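Local atomic coordinates of mannan endo-1,6-alpha-mannosidase (Chaetomium thermophilum, PDB entry 6RY0), a protein that probably hydrolyses alpha-1,6-mannosidic linkages in unbranched mannans and, as a Dfg5 enzyme, is thought to transfer GPI-anchored glycoproteins into the fungal cell wall. Residues Thr42-Met47 against Gly84-Tyr89; Ser97-Ile102 against Asn143-Pro148; Val327-Ala332 against Val395-Ser400; Glu35-Ala40 against His91-Pro96. One frame throughout, in Å; residues are numbered along the deposited sequence.

Contact 1. Residues Thr42-Met47 against Gly84-Tyr89; sequences TLAYDM and GTYVDY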
loop_
_atom_site.group_PDB
_atom_site.type_symbol
_atom_site.label_atom_id
_atom_site.label_comp_id
_atom_site.label_asym_id
_atom_site.label_seq_id
_atom_site.Cartn_x
_atom_site.Cartn_y
_atom_site.Cartn_z
ATOM N N THR A 42 -14.612 4.812 15.428
ATOM C CA THR A 42 -14.324 3.814 16.454
ATOM C C THR A 42 -13.264 2.836 16.002
ATOM O O THR A 42 -12.377 2.459 16.788
ATOM C CB THR A 42 -15.636 3.095 16.846
ATOM O OG1 THR A 42 -16.623 4.056 17.233
ATOM C CG2 THR A 42 -15.413 2.082 17.949
ATOM N N LEU A 43 -13.300 2.454 14.731
ATOM C CA LEU A 43 -12.264 1.586 14.181
ATOM C C LEU A 43 -10.907 2.300 14.194
ATOM O O LEU A 43 -9.855 1.664 14.420
ATOM C CB LEU A 43 -12.630 1.167 12.760
ATOM C CG LEU A 43 -13.759 0.140 12.687
ATOM C CD1 LEU A 43 -14.401 0.173 11.316
ATOM C CD2 LEU A 43 -13.249 -1.230 13.021
ATOM N N ALA A 44 -10.889 3.605 13.956
ATOM C CA ALA A 44 -9.654 4.370 13.995
ATOM C C ALA A 44 -9.086 4.380 15.417
ATOM O O ALA A 44 -7.868 4.326 15.616
ATOM C CB ALA A 44 -9.867 5.782 13.454
ATOM N N TYR A 45 -9.957 4.485 16.410
ATOM C CA TYR A 45 -9.557 4.405 17.816
ATOM C C TYR A 45 -8.966 3.030 18.120
ATOM O O TYR A 45 -7.888 2.937 18.701
ATOM C CB TYR A 45 -10.801 4.721 18.689
ATOM C CG TYR A 45 -10.531 4.579 20.162
ATOM C CD1 TYR A 45 -10.607 3.351 20.792
ATOM C CD2 TYR A 45 -10.198 5.705 20.936
ATOM C CE1 TYR A 45 -10.297 3.255 22.181
ATOM C CE2 TYR A 45 -9.912 5.605 22.291
ATOM C CZ TYR A 45 -9.925 4.393 22.875
ATOM O OH TYR A 45 -9.605 4.250 24.204
ATOM N N ASP A 46 -9.668 1.957 17.766
ATOM C CA ASP A 46 -9.177 0.627 18.089
ATOM C C ASP A 46 -7.870 0.314 17.396
ATOM O O ASP A 46 -7.012 -0.332 17.991
ATOM C CB ASP A 46 -10.212 -0.442 17.766
ATOM C CG ASP A 46 -11.235 -0.635 18.873
ATOM O OD1 ASP A 46 -11.115 0.037 19.922
ATOM O OD2 ASP A 46 -12.157 -1.491 18.696
ATOM N N MET A 47 -7.662 0.766 16.168
ATOM C CA MET A 47 -6.387 0.539 15.508
ATOM C C MET A 47 -5.273 1.324 16.229
ATOM O O MET A 47 -4.169 0.829 16.406
ATOM C CB MET A 47 -6.497 0.942 14.034
ATOM C CG MET A 47 -5.223 0.900 13.220
ATOM S SD MET A 47 -4.545 -0.741 13.105
ATOM C CE MET A 47 -2.820 -0.430 12.802
ATOM N N GLY A 84 -0.205 5.624 6.048
ATOM C CA GLY A 84 -1.017 5.902 4.879
ATOM C C GLY A 84 -2.496 5.637 5.114
ATOM O O GLY A 84 -3.358 6.374 4.638
ATOM N N THR A 85 -2.808 4.587 5.863
ATOM C CA THR A 85 -4.199 4.290 6.199
ATOM C C THR A 85 -4.862 5.485 6.894
ATOM O O THR A 85 -6.017 5.812 6.620
ATOM C CB THR A 85 -4.300 3.036 7.075
ATOM O OG1 THR A 85 -3.714 1.928 6.387
ATOM C CG2 THR A 85 -5.735 2.676 7.357
ATOM N N TYR A 86 -4.125 6.156 7.786
ATOM C CA TYR A 86 -4.644 7.293 8.492
ATOM C C TYR A 86 -4.672 8.586 7.674
ATOM O O TYR A 86 -5.542 9.429 7.893
ATOM C CB TYR A 86 -3.925 7.540 9.836
ATOM C CG TYR A 86 -4.453 6.605 10.914
ATOM C CD1 TYR A 86 -4.020 5.292 11.009
ATOM C CD2 TYR A 86 -5.412 7.034 11.825
ATOM C CE1 TYR A 86 -4.532 4.436 11.950
ATOM C CE2 TYR A 86 -5.928 6.175 12.785
ATOM C CZ TYR A 86 -5.489 4.880 12.831
ATOM O OH TYR A 86 -5.942 3.994 13.761
ATOM N N VAL A 87 -3.752 8.743 6.739
ATOM C CA VAL A 87 -3.866 9.833 5.773
ATOM C C VAL A 87 -5.160 9.689 4.974
ATOM O O VAL A 87 -5.907 10.656 4.768
ATOM C CB VAL A 87 -2.624 9.849 4.860
ATOM C CG1 VAL A 87 -2.795 10.817 3.700
ATOM C CG2 VAL A 87 -1.367 10.215 5.661
ATOM N N ASP A 88 -5.450 8.463 4.540
ATOM C CA ASP A 88 -6.719 8.183 3.859
ATOM C C ASP A 88 -7.916 8.383 4.794
ATOM O O ASP A 88 -8.930 8.943 4.381
ATOM C CB ASP A 88 -6.753 6.784 3.238
ATOM C CG ASP A 88 -6.483 6.773 1.755
ATOM O OD1 ASP A 88 -6.630 7.817 1.079
ATOM O OD2 ASP A 88 -6.145 5.656 1.268
ATOM N N TYR A 89 -7.812 7.917 6.033
ATOM C CA TYR A 89 -8.908 8.073 7.001
ATOM C C TYR A 89 -9.332 9.530 7.112
ATOM O O TYR A 89 -10.531 9.844 7.035
ATOM C CB TYR A 89 -8.497 7.508 8.356
ATOM C CG TYR A 89 -9.474 7.845 9.463
ATOM C CD1 TYR A 89 -10.676 7.197 9.575
ATOM C CD2 TYR A 89 -9.185 8.850 10.382
ATOM C CE1 TYR A 89 -11.601 7.557 10.574
ATOM C CE2 TYR A 89 -10.092 9.219 11.362
ATOM C CZ TYR A 89 -11.310 8.580 11.430
ATOM O OH TYR A 89 -12.272 8.919 12.344
#
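Two tyrosines of helix 76-93, Y86 and Y89, reach over to A44 of helix 33-48 and meet it in different ways. The polar part is one hydrogen bond: Y86 OH donates to A44 O at 2.7 Å. The hydroxyl lies in the carbonyl plane on a lone pair, with a C=O...donor angle of 127°, so it joins a helical carbonyl from the flank and gives the buried phenol oxygen a partner.

The aromatic part belongs to Y89. With CG anti to the backbone N (chi1 170°), its ring presents a face to the methyl of A44, and the CB sits 3.9 Å from the ring centroid in a CH-pi contact. The far end of that ring is held separately, since Y89 OH is hydrogen-bonded to D95.

Apolar packing completes the contact. A44 CB also rests 4.0 Å from Y86 CE2, and M47, modelled in two conformers, in one of them brings CG to the edge of the Y86 ring, 3.8 Å from Y86 CE1.

The segment axes stay 11.9 Å apart, with tyrosine rings bridging the distance. They run antiparallel at 158°, consistent with neighbouring helices in the (alpha/alpha)6 barrel of glycosyl hydrolase family 76.

Contact 2. Residues Ser97-Ile102 against Asn143-Pro148; sequences SYNHVI and NKFPNP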
loop_
_atom_site.group_PDB
_atom_site.type_symbol
_atom_site.label_atom_id
_atom_site.label_comp_id
_atom_site.label_asym_id
_atom_site.label_seq_id
_atom_site.Cartn_x
_atom_site.Cartn_y
_atom_site.Cartn_z
ATOM N N SER A 97 -8.277 14.103 13.994
ATOM C CA SER A 97 -7.806 13.780 15.344
ATOM C C SER A 97 -6.407 13.204 15.421
ATOM O O SER A 97 -5.669 13.492 16.359
ATOM C CB SER A 97 -8.767 12.788 16.006
ATOM O OG SER A 97 -10.048 13.373 16.182
ATOM N N TYR A 98 -6.053 12.332 14.478
ATOM C CA TYR A 98 -4.771 11.644 14.498
ATOM C C TYR A 98 -3.712 12.290 13.617
ATOM O O TYR A 98 -2.600 11.776 13.542
ATOM C CB TYR A 98 -4.958 10.155 14.130
ATOM C CG TYR A 98 -5.950 9.488 15.044
ATOM C CD1 TYR A 98 -5.636 9.219 16.374
ATOM C CD2 TYR A 98 -7.227 9.160 14.600
ATOM C CE1 TYR A 98 -6.564 8.648 17.239
ATOM C CE2 TYR A 98 -8.176 8.590 15.475
ATOM C CZ TYR A 98 -7.823 8.343 16.786
ATOM O OH TYR A 98 -8.702 7.754 17.677
ATOM N N ASN A 99 -4.028 13.403 12.969
ATOM C CA ASN A 99 -3.099 13.969 11.988
ATOM C C ASN A 99 -1.727 14.296 12.580
ATOM O O ASN A 99 -0.705 14.057 11.935
ATOM C CB ASN A 99 -3.680 15.195 11.290
ATOM C CG ASN A 99 -4.768 14.850 10.301
ATOM O OD1 ASN A 99 -5.116 13.698 10.092
ATOM N ND2 ASN A 99 -5.317 15.887 9.679
ATOM N N HIS A 100 -1.676 14.831 13.790
ATOM C CA HIS A 100 -0.389 15.179 14.396
ATOM C C HIS A 100 0.466 13.947 14.640
ATOM O O HIS A 100 1.675 13.947 14.398
ATOM C CB HIS A 100 -0.589 16.010 15.687
ATOM C CG HIS A 100 -1.230 15.277 16.837
ATOM N ND1 HIS A 100 -2.570 14.940 16.882
ATOM C CD2 HIS A 100 -0.717 14.904 18.038
ATOM C CE1 HIS A 100 -2.840 14.350 18.036
ATOM N NE2 HIS A 100 -1.737 14.335 18.762
ATOM N N VAL A 101 -0.167 12.895 15.138
ATOM C CA VAL A 101 0.530 11.647 15.410
ATOM C C VAL A 101 1.104 11.050 14.122
ATOM O O VAL A 101 2.227 10.539 14.086
ATOM C CB VAL A 101 -0.474 10.629 16.084
ATOM C CG1 VAL A 101 0.113 9.250 16.191
ATOM C CG2 VAL A 101 -0.941 11.143 17.439
ATOM N N ILE A 102 0.315 11.116 13.059
ATOM C CA ILE A 102 0.707 10.563 11.778
ATOM C C ILE A 102 1.816 11.390 11.139
ATOM O O ILE A 102 2.779 10.825 10.617
ATOM C CB ILE A 102 -0.539 10.417 10.893
ATOM C CG1 ILE A 102 -1.557 9.474 11.557
ATOM C CG2 ILE A 102 -0.157 9.983 9.477
ATOM C CD1 ILE A 102 -1.101 8.062 11.825
ATOM N N ASN A 143 -3.730 13.885 -1.099
ATOM C CA ASN A 143 -4.863 14.144 -0.210
ATOM C C ASN A 143 -4.776 15.521 0.454
ATOM O O ASN A 143 -5.613 15.871 1.263
ATOM C CB ASN A 143 -4.971 13.035 0.839
ATOM C CG ASN A 143 -5.509 11.745 0.277
ATOM O OD1 ASN A 143 -5.813 11.659 -0.901
ATOM N ND2 ASN A 143 -5.607 10.705 1.125
ATOM N N LYS A 144 -3.753 16.300 0.128
ATOM C CA LYS A 144 -3.545 17.619 0.736
ATOM C C LYS A 144 -3.417 17.503 2.254
ATOM O O LYS A 144 -3.855 18.362 3.002
ATOM C CB LYS A 144 -4.617 18.618 0.294
ATOM C CG LYS A 144 -4.636 18.822 -1.190
ATOM C CD LYS A 144 -5.701 19.795 -1.666
ATOM C CE LYS A 144 -5.506 21.182 -1.190
ATOM N NZ LYS A 144 -6.525 22.018 -1.859
ATOM N N PHE A 145 -2.797 16.411 2.699
ATOM C CA PHE A 145 -2.504 16.240 4.127
ATOM C C PHE A 145 -1.635 17.420 4.567
ATOM O O PHE A 145 -0.734 17.837 3.836
ATOM C CB PHE A 145 -1.794 14.897 4.311
ATOM C CG PHE A 145 -1.665 14.422 5.723
ATOM C CD1 PHE A 145 -2.774 14.051 6.446
ATOM C CD2 PHE A 145 -0.438 14.252 6.293
ATOM C CE1 PHE A 145 -2.664 13.575 7.726
ATOM C CE2 PHE A 145 -0.312 13.768 7.560
ATOM C CZ PHE A 145 -1.433 13.446 8.286
ATOM N N PRO A 146 -1.865 17.972 5.762
ATOM C CA PRO A 146 -1.086 19.154 6.139
ATOM C C PRO A 146 0.406 18.975 5.973
ATOM O O PRO A 146 0.978 17.920 6.258
ATOM C CB PRO A 146 -1.473 19.364 7.610
ATOM C CG PRO A 146 -2.896 18.841 7.667
ATOM C CD PRO A 146 -2.899 17.638 6.760
ATOM N N ASN A 147 1.056 20.024 5.512
ATOM C CA ASN A 147 2.476 19.972 5.240
ATOM C C ASN A 147 3.294 19.941 6.506
ATOM O O ASN A 147 2.982 20.644 7.463
ATOM C CB ASN A 147 2.903 21.193 4.437
ATOM C CG ASN A 147 2.351 21.217 3.034
ATOM O OD1 ASN A 147 2.091 20.176 2.414
ATOM N ND2 ASN A 147 2.199 22.411 2.490
ATOM N N PRO A 148 4.414 19.223 6.492
ATOM C CA PRO A 148 5.417 19.343 7.559
ATOM C C PRO A 148 5.945 20.747 7.664
ATOM O O PRO A 148 5.803 21.528 6.720
ATOM C CB PRO A 148 6.551 18.398 7.096
ATOM C CG PRO A 148 5.849 17.400 6.187
ATOM C CD PRO A 148 4.847 18.262 5.463
#
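N99, in the first turn of helix 99-108, lies against the ring of F145, and I102 one turn further on touches the same ring. This is a helix-to-loop contact on the (alpha/alpha)6 barrel of family 76: F145 and P146 belong to the loop that leaves helix 127-142 through a Schellman motif, with K144 at positive phi.

The N99 and F145 side chains lie alongside each other, pointing opposite ways, with amide and ring planes 68° apart. With CG anti to its carbonyl carbon (chi1 -73°), the asparagine sends OD1 to the rim of the ring, near its plane and 3.4 Å from F145 CE1. An oxygen there faces the slightly positive C-H edge, which probably makes the approach mildly favourable. F145 reaches this spot because its own CG lies anti to the backbone N (chi1 -168°). I102 crosses the phenylalanine at about a right angle, and its CG2 comes obliquely to within 3.9 Å of CZ.

With an alanine in place of N99 the carboxamide would be gone, and the CE1 edge of F145 would probably lose its polar neighbour, keeping just the CB contact from that residue. The loop is also tied to helix 155-167, where W155 NE1 is hydrogen-bonded to P146 O. On the N99 side the proline is met more loosely, ND2 standing 4.2 Å from P146 CD.

Contact 3. Residues Val327-Ala332 against Val395-Ser400; sequences VHRWMA and VLAAVS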
loop_
_atom_site.group_PDB
_atom_site.type_symbol
_atom_site.label_atom_id
_atom_site.label_comp_id
_atom_site.label_asym_id
_atom_site.label_seq_id
_atom_site.Cartn_x
_atom_site.Cartn_y
_atom_site.Cartn_z
ATOM N N VAL A 327 -6.347 -3.405 -0.740
ATOM C CA VAL A 327 -7.234 -3.700 -1.865
ATOM C C VAL A 327 -8.424 -2.744 -1.839
ATOM O O VAL A 327 -8.773 -2.123 -2.840
ATOM C CB VAL A 327 -7.666 -5.173 -1.854
ATOM C CG1 VAL A 327 -8.711 -5.412 -2.915
ATOM C CG2 VAL A 327 -6.482 -6.090 -2.027
ATOM N N HIS A 328 -9.071 -2.634 -0.675
ATOM C CA HIS A 328 -10.215 -1.738 -0.577
ATOM C C HIS A 328 -9.855 -0.291 -0.868
ATOM O O HIS A 328 -10.519 0.372 -1.653
ATOM C CB HIS A 328 -10.843 -1.838 0.840
ATOM C CG HIS A 328 -11.865 -2.930 0.960
ATOM N ND1 HIS A 328 -13.204 -2.653 0.920
ATOM C CD2 HIS A 328 -11.778 -4.288 1.118
ATOM C CE1 HIS A 328 -13.879 -3.798 1.040
ATOM N NE2 HIS A 328 -13.048 -4.812 1.168
ATOM N N ARG A 329 -8.826 0.222 -0.205
ATOM C CA ARG A 329 -8.502 1.652 -0.354
ATOM C C ARG A 329 -8.083 1.976 -1.776
ATOM O O ARG A 329 -8.459 3.024 -2.318
ATOM C CB ARG A 329 -7.389 2.068 0.640
ATOM C CG ARG A 329 -7.854 2.250 2.037
ATOM C CD ARG A 329 -6.669 2.304 3.052
ATOM N NE ARG A 329 -5.713 3.255 2.639
ATOM C CZ ARG A 329 -4.409 3.038 2.537
ATOM N NH1 ARG A 329 -3.809 1.905 2.900
ATOM N NH2 ARG A 329 -3.643 4.020 2.020
ATOM N N TRP A 330 -7.265 1.113 -2.363
ATOM C CA TRP A 330 -6.747 1.351 -3.705
ATOM C C TRP A 330 -7.852 1.204 -4.746
ATOM O O TRP A 330 -7.964 2.033 -5.660
ATOM C CB TRP A 330 -5.596 0.415 -4.010
ATOM C CG TRP A 330 -4.368 0.652 -3.200
ATOM C CD1 TRP A 330 -4.025 1.761 -2.508
ATOM C CD2 TRP A 330 -3.320 -0.298 -2.991
ATOM N NE1 TRP A 330 -2.821 1.542 -1.858
ATOM C CE2 TRP A 330 -2.376 0.282 -2.151
ATOM C CE3 TRP A 330 -3.113 -1.604 -3.426
ATOM C CZ2 TRP A 330 -1.220 -0.371 -1.764
ATOM C CZ3 TRP A 330 -1.985 -2.276 -3.012
ATOM C CH2 TRP A 330 -1.044 -1.644 -2.205
ATOM N N MET A 331 -8.680 0.169 -4.626
ATOM C CA MET A 331 -9.788 0.008 -5.575
ATOM C C MET A 331 -10.780 1.162 -5.489
ATOM O O MET A 331 -11.324 1.598 -6.498
ATOM C CB MET A 331 -10.484 -1.332 -5.409
ATOM C CG MET A 331 -9.614 -2.509 -5.866
ATOM S SD MET A 331 -10.398 -4.125 -5.719
ATOM C CE MET A 331 -11.543 -4.063 -7.085
ATOM N N ALA A 332 -11.004 1.684 -4.293
ATOM C CA ALA A 332 -11.873 2.833 -4.150
ATOM C C ALA A 332 -11.324 4.025 -4.934
ATOM O O ALA A 332 -12.053 4.711 -5.664
ATOM C CB ALA A 332 -12.105 3.160 -2.693
ATOM N N VAL A 395 -9.919 -3.539 8.407
ATOM C CA VAL A 395 -11.311 -3.152 8.547
ATOM C C VAL A 395 -11.452 -1.626 8.527
ATOM O O VAL A 395 -12.372 -1.099 7.906
ATOM C CB VAL A 395 -11.965 -3.759 9.789
ATOM C CG1 VAL A 395 -13.426 -3.328 9.879
ATOM C CG2 VAL A 395 -11.849 -5.281 9.738
ATOM N N LEU A 396 -10.546 -0.913 9.198
ATOM C CA LEU A 396 -10.551 0.543 9.137
ATOM C C LEU A 396 -10.514 1.033 7.682
ATOM O O LEU A 396 -11.275 1.924 7.286
ATOM C CB LEU A 396 -9.386 1.111 9.929
ATOM C CG LEU A 396 -9.150 2.626 9.811
ATOM C CD1 LEU A 396 -10.337 3.405 10.304
ATOM C CD2 LEU A 396 -7.903 3.002 10.593
ATOM N N ALA A 397 -9.621 0.452 6.888
ATOM C CA ALA A 397 -9.493 0.808 5.486
ATOM C C ALA A 397 -10.779 0.538 4.710
ATOM O O ALA A 397 -11.247 1.376 3.939
ATOM C CB ALA A 397 -8.336 0.005 4.883
ATOM N N ALA A 398 -11.360 -0.636 4.912
ATOM C CA ALA A 398 -12.563 -1.013 4.171
ATOM C C ALA A 398 -13.736 -0.116 4.519
ATOM O O ALA A 398 -14.489 0.307 3.640
ATOM C CB ALA A 398 -12.911 -2.481 4.424
ATOM N N VAL A 399 -13.929 0.161 5.803
ATOM C CA VAL A 399 -15.073 0.961 6.211
ATOM C C VAL A 399 -14.890 2.414 5.800
ATOM O O VAL A 399 -15.806 3.040 5.263
ATOM C CB VAL A 399 -15.346 0.786 7.721
ATOM C CG1 VAL A 399 -16.409 1.772 8.198
ATOM C CG2 VAL A 399 -15.765 -0.642 8.008
ATOM N N SER A 400 -13.701 2.982 6.028
ATOM C CA SER A 400 -13.479 4.366 5.621
ATOM C C SER A 400 -13.702 4.544 4.134
ATOM O O SER A 400 -14.267 5.541 3.668
ATOM C CB SER A 400 -12.062 4.845 5.972
ATOM O OG SER A 400 -11.811 4.742 7.346
HETATM O O HOH W 1 -14.366 -0.140 0.895
#
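A water held from both helices joins H328 to A398: it lies 2.8 Å from H328 ND1, in the plane of the imidazole at its edge, and donates to A398 O at 2.8 Å. The other ring nitrogen, NE2, is hydrogen-bonded to S352 of helix 342-358, so polar partners at both nitrogens should fix the rotation of this buried ring. One of its faces is turned to helix 389-401, and the methyl of A398 sits squarely over it, CB 3.6 Å from the centroid and only 13° off the normal, a CH-pi contact.

R329 meets A397 with the aliphatic part of its chain. The tightest point is CD against A397 CB at 3.4 Å. A bend at chi3 (52°) then turns the guanidinium onward to helix 76-93, where NE forms a salt bridge with D88. That carboxylate probably balances the charge of an arginine buried in the interior.

Methyl groups are all that A397 and A398 place between the backbones, which lets the segment axes close to 8.3 Å at 28°. The two helices run the same way, consistent with neighbours in one layer of the (alpha/alpha)6 barrel of family 76.

Contact 4. Residues Glu35-Ala40 against His91-Pro96; sequences EILESA and HLTGDP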
loop_
_atom_site.group_PDB
_atom_site.type_symbol
_atom_site.label_atom_id
_atom_site.label_comp_id
_atom_site.label_asym_id
_atom_site.label_seq_id
_atom_site.Cartn_x
_atom_site.Cartn_y
_atom_site.Cartn_z
ATOM N N GLU A 35 -23.601 6.723 10.086
ATOM C CA GLU A 35 -23.234 5.453 10.731
ATOM C C GLU A 35 -21.827 5.043 10.308
ATOM O O GLU A 35 -21.042 4.572 11.113
ATOM C CB GLU A 35 -24.230 4.349 10.384
ATOM C CG GLU A 35 -25.564 4.519 11.096
ATOM C CD GLU A 35 -26.596 3.472 10.768
ATOM O OE1 GLU A 35 -26.345 2.613 9.901
ATOM O OE2 GLU A 35 -27.687 3.505 11.391
ATOM N N ILE A 36 -21.526 5.164 9.023
ATOM C CA ILE A 36 -20.185 4.828 8.530
ATOM C C ILE A 36 -19.148 5.701 9.196
ATOM O O ILE A 36 -18.089 5.216 9.613
ATOM C CB ILE A 36 -20.116 4.946 7.018
ATOM C CG1 ILE A 36 -21.024 3.903 6.346
ATOM C CG2 ILE A 36 -18.678 4.757 6.513
ATOM C CD1 ILE A 36 -21.286 4.180 4.865
ATOM N N LEU A 37 -19.405 7.003 9.308
ATOM C CA LEU A 37 -18.460 7.893 9.984
ATOM C C LEU A 37 -18.218 7.482 11.411
ATOM O O LEU A 37 -17.073 7.482 11.860
ATOM C CB LEU A 37 -18.943 9.340 9.931
ATOM C CG LEU A 37 -18.818 10.040 8.585
ATOM C CD1 LEU A 37 -19.703 11.296 8.567
ATOM C CD2 LEU A 37 -17.380 10.421 8.345
ATOM N N GLU A 38 -19.287 7.135 12.130
ATOM C CA GLU A 38 -19.114 6.715 13.510
ATOM C C GLU A 38 -18.347 5.404 13.604
ATOM O O GLU A 38 -17.463 5.255 14.455
ATOM C CB GLU A 38 -20.474 6.584 14.222
ATOM C CG GLU A 38 -20.369 6.035 15.650
ATOM C CD GLU A 38 -21.688 5.885 16.366
ATOM O OE1 GLU A 38 -22.536 6.806 16.207
ATOM O OE2 GLU A 38 -21.865 4.861 17.116
ATOM N N SER A 39 -18.710 4.425 12.777
ATOM C CA SER A 39 -17.984 3.163 12.782
ATOM C C SER A 39 -16.503 3.379 12.460
ATOM O O SER A 39 -15.628 2.828 13.123
ATOM C CB SER A 39 -18.617 2.196 11.809
ATOM O OG SER A 39 -19.884 1.791 12.296
ATOM N N ALA A 40 -16.225 4.186 11.442
ATOM C CA ALA A 40 -14.835 4.464 11.086
ATOM C C ALA A 40 -14.092 5.143 12.226
ATOM O O ALA A 40 -12.926 4.824 12.465
ATOM C CB ALA A 40 -14.787 5.317 9.817
ATOM N N HIS A 91 -8.750 11.979 4.972
ATOM C CA HIS A 91 -9.265 12.391 3.675
ATOM C C HIS A 91 -10.722 11.975 3.468
ATOM O O HIS A 91 -11.496 12.688 2.848
ATOM C CB HIS A 91 -8.344 11.796 2.613
ATOM C CG HIS A 91 -8.782 11.929 1.200
ATOM N ND1 HIS A 91 -8.837 13.127 0.541
ATOM C CD2 HIS A 91 -9.090 10.984 0.282
ATOM C CE1 HIS A 91 -9.178 12.917 -0.724
ATOM N NE2 HIS A 91 -9.342 11.616 -0.911
ATOM N N LEU A 92 -11.055 10.764 3.908
ATOM C CA LEU A 92 -12.355 10.154 3.673
ATOM C C LEU A 92 -13.410 10.629 4.665
ATOM O O LEU A 92 -14.588 10.685 4.352
ATOM C CB LEU A 92 -12.212 8.631 3.752
ATOM C CG LEU A 92 -11.501 8.041 2.528
ATOM C CD1 LEU A 92 -10.893 6.692 2.845
ATOM C CD2 LEU A 92 -12.410 7.949 1.344
ATOM N N THR A 93 -12.999 10.923 5.905
ATOM C CA THR A 93 -13.935 11.229 6.979
ATOM C C THR A 93 -13.957 12.686 7.421
ATOM O O THR A 93 -14.926 13.121 8.006
ATOM C CB THR A 93 -13.645 10.378 8.234
ATOM O OG1 THR A 93 -12.433 10.822 8.838
ATOM C CG2 THR A 93 -13.672 8.896 7.968
ATOM N N GLY A 94 -12.888 13.419 7.156
ATOM C CA GLY A 94 -12.736 14.752 7.673
ATOM C C GLY A 94 -12.286 14.842 9.115
ATOM O O GLY A 94 -12.172 15.930 9.643
ATOM N N ASP A 95 -12.034 13.712 9.750
ATOM C CA ASP A 95 -11.623 13.692 11.158
ATOM C C ASP A 95 -10.112 13.867 11.238
ATOM O O ASP A 95 -9.396 12.955 10.822
ATOM C CB ASP A 95 -12.019 12.350 11.775
ATOM C CG ASP A 95 -11.578 12.202 13.199
ATOM O OD1 ASP A 95 -11.132 13.210 13.812
ATOM O OD2 ASP A 95 -11.673 11.065 13.724
ATOM N N PRO A 96 -9.626 15.001 11.788
ATOM C CA PRO A 96 -8.181 15.268 11.831
ATOM C C PRO A 96 -7.538 14.820 13.139
ATOM O O PRO A 96 -6.395 15.169 13.362
ATOM C CB PRO A 96 -8.129 16.791 11.707
ATOM C CG PRO A 96 -9.332 17.221 12.544
ATOM C CD PRO A 96 -10.395 16.171 12.285
#
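L37 and T93 meet through the branches that their chi1 torsions bring round. T93, with chi1 at 71°, places OG1 between its backbone N and carbonyl carbon and leaves CG2 anti to the carbonyl carbon, directed at helix 33-48. L37 has CG anti to its own carbonyl carbon (chi1 -74°), which carries CD2 over to the threonine. Here helix 76-93 of the (alpha/alpha)6 barrel comes to its end, with G94 the first residue to leave helical angles, at positive phi.

The two segments meet by van der Waals packing alone. The L37 and T93 side chains lie alongside, pointing opposite ways, with L37 CD2 3.7 Å from T93 CB and as near to T93 O. A40 adds its methyl from the next turn, CB 4.2 Å from T93 CG2.

The hydroxyl of T93 serves the end of its own helix: it donates to Y89 O in the preceding turn and accepts from a backbone amide two residues on, forming an ST turn. A valine in its place would probably leave the D95 amide without its acceptor and Y89 O without this donor, giving the turn after the helix more freedom. The amide bond runs from D95 N to T93 OG1, 3.1 Å long and fairly straight at 162°.

How the contacts relate
Contacts 1 and 4, their centres about 9 Å apart, lie on the same pair, helices 33-48 and 76-93. Contact 4 joins the start of the first to the end of the second, and contact 1 lies further in along both, as an antiparallel pair requires. Contact 2 follows along the chain, its centre about 12 Å from that of contact 1, and D88 with N143 probably links the two by a hydrogen bond. Contact 3 comes last in sequence, about 11 Å from contact 1 between centres, joined to it by the D88-R329 salt bridge. Helix 389-401 also packs on A40 and L92 of contact 4, bringing the late helices against the early ones, consistent with the closure of a helical barrel.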